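Local coordinates for protein trichothecene 15-O-acetyltransferase TRI3 (Fusarium sporotrichioides, PDB 3FOT) that transfers an acetyl group to the 15-hydroxyl of trichothecenes, a step in the biosynthesis of mycotoxins such as T-2 toxin, at residues 342-347 / 404-409. Residues are numbered along the deposited sequence; the frame is centred on the assembly and turned at random.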
# COMPACT_ATOMS: atom_id res chain seq x y z
N ARG A 342 12.07 -3.40 5.47
CA ARG A 342 12.12 -3.84 6.87
C ARG A 342 13.28 -4.77 7.22
O ARG A 342 13.76 -4.74 8.35
CB ARG A 342 10.79 -4.45 7.28
CG ARG A 342 9.78 -3.37 7.61
CD ARG A 342 8.36 -3.95 7.66
NE ARG A 342 7.40 -2.89 7.99
CZ ARG A 342 6.95 -1.99 7.12
NH1 ARG A 342 7.34 -2.00 5.85
NH2 ARG A 342 6.07 -1.08 7.52
N ARG A 343 13.72 -5.57 6.25
CA ARG A 343 14.85 -6.49 6.49
C ARG A 343 16.17 -5.77 6.79
O ARG A 343 17.11 -6.39 7.34
CB ARG A 343 15.02 -7.43 5.30
CG ARG A 343 13.97 -8.53 5.23
CD ARG A 343 14.03 -9.25 3.88
N TRP A 344 16.25 -4.49 6.46
CA TRP A 344 17.44 -3.68 6.73
C TRP A 344 17.41 -3.00 8.11
O TRP A 344 18.37 -2.33 8.52
CB TRP A 344 17.61 -2.64 5.62
CG TRP A 344 18.13 -3.24 4.35
CD1 TRP A 344 19.44 -3.34 3.97
CD2 TRP A 344 17.36 -3.85 3.29
NE1 TRP A 344 19.53 -3.94 2.74
CE2 TRP A 344 18.27 -4.28 2.31
CE3 TRP A 344 15.99 -4.06 3.08
CZ2 TRP A 344 17.86 -4.90 1.12
CZ3 TRP A 344 15.58 -4.69 1.91
CH2 TRP A 344 16.52 -5.11 0.94
N LEU A 345 16.31 -3.19 8.84
CA LEU A 345 16.19 -2.67 10.19
C LEU A 345 16.67 -3.71 11.20
O LEU A 345 16.66 -4.90 10.93
CB LEU A 345 14.72 -2.32 10.50
CG LEU A 345 14.01 -1.35 9.57
CD1 LEU A 345 12.56 -1.16 10.06
CD2 LEU A 345 14.68 -0.01 9.47
N ARG A 346 17.06 -3.25 12.39
CA ARG A 346 17.49 -4.17 13.44
C ARG A 346 16.33 -5.09 13.79
O ARG A 346 15.16 -4.67 13.77
CB ARG A 346 17.99 -3.39 14.64
CG ARG A 346 19.22 -2.57 14.30
CD ARG A 346 19.94 -2.07 15.52
NE ARG A 346 19.13 -1.09 16.24
CZ ARG A 346 19.06 0.20 15.94
NH1 ARG A 346 19.76 0.69 14.92
NH2 ARG A 346 18.31 1.02 16.68
N GLU A 347 16.67 -6.35 14.06
CA GLU A 347 15.69 -7.43 14.29
C GLU A 347 14.57 -7.09 15.29
O GLU A 347 13.42 -7.51 15.11
CB GLU A 347 16.43 -8.71 14.72
CG GLU A 347 15.54 -9.95 14.87
N PRO A 404 23.84 -4.31 1.56
CA PRO A 404 23.48 -3.90 2.91
C PRO A 404 23.07 -2.43 3.08
O PRO A 404 22.45 -2.10 4.07
CB PRO A 404 24.76 -4.19 3.72
CG PRO A 404 25.48 -5.22 2.91
CD PRO A 404 25.25 -4.76 1.50
N PHE A 405 23.43 -1.57 2.14
CA PHE A 405 23.05 -0.16 2.24
C PHE A 405 21.71 0.18 1.57
O PHE A 405 21.35 1.36 1.49
CB PHE A 405 24.19 0.80 1.79
CG PHE A 405 24.62 0.65 0.34
CD1 PHE A 405 23.70 0.65 -0.72
CD2 PHE A 405 25.99 0.58 0.03
CE1 PHE A 405 24.12 0.53 -2.04
CE2 PHE A 405 26.42 0.47 -1.30
CZ PHE A 405 25.49 0.46 -2.34
N LEU A 406 20.98 -0.83 1.12
CA LEU A 406 19.80 -0.56 0.26
C LEU A 406 18.76 0.36 0.91
O LEU A 406 18.24 1.27 0.25
CB LEU A 406 19.16 -1.84 -0.30
CG LEU A 406 18.23 -1.52 -1.49
CD1 LEU A 406 19.00 -1.02 -2.72
CD2 LEU A 406 17.33 -2.71 -1.83
N GLN A 407 18.46 0.16 2.20
CA GLN A 407 17.46 1.03 2.84
C GLN A 407 17.95 2.47 2.90
O GLN A 407 17.19 3.40 2.60
CB GLN A 407 16.98 0.53 4.21
CG GLN A 407 15.88 1.42 4.84
CD GLN A 407 14.61 1.56 3.97
OE1 GLN A 407 14.22 0.63 3.26
NE2 GLN A 407 13.98 2.73 4.03
N ALA A 408 19.23 2.66 3.24
CA ALA A 408 19.81 4.01 3.21
C ALA A 408 19.71 4.65 1.82
O ALA A 408 19.46 5.85 1.69
CB ALA A 408 21.29 3.98 3.69
N LEU A 409 19.91 3.84 0.79
CA LEU A 409 19.86 4.31 -0.60
C LEU A 409 18.44 4.75 -0.94
O LEU A 409 18.26 5.77 -1.58
CB LEU A 409 20.33 3.23 -1.57
CG LEU A 409 20.24 3.47 -3.09
CD1 LEU A 409 21.38 2.77 -3.88
CD2 LEU A 409 18.89 2.96 -3.61
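W344 turns its indole against the first turn of helix 406-423. L406 CB comes in obliquely, 3.3 Å above the plane of the W344 ring and towards its rim. The closest ring atom is W344 CZ2, 3.6 Å from L406 CB. L406 CD2 follows the benzene side and lies 3.8 Å from W344 CH2. The two side chains meet at a slant. At the pyrrole side, the backbone N of Q407 stands over one face, also towards the rim. P404 O lies near the ring plane at the edge, 3.3 Å from W344 CD1. No hydrogen bond links the two segments, but W344 NE1 is not idle: it bonds to the carbonyl O of N403, just before P404. This bond probably helps to set how the indole is turned.

The contact joins the loop after strand 333-340 to the start of helix 406-423 in this BAHD-superfamily acyltransferase. F405 is the N-cap of that helix, and the same helix carries H414, which binds 15-deacetylcalonectrin. The side chain of Q407 is about 7 Å from that of H414.

Q407 touches W344 through its base: the CB atoms of Q407 and W344 are 3.5 Å apart. With CG anti to the backbone N (chi1 -177°) and a bend at chi2, the Q407 chain carries its amide to Q358, and CB is its side-chain atom nearest W344. The amide plane is turned 53° from the indole. Its NE2 bonds to the carbonyl O of Q358. L406 also packs on W400 and L401 of helix 379-401.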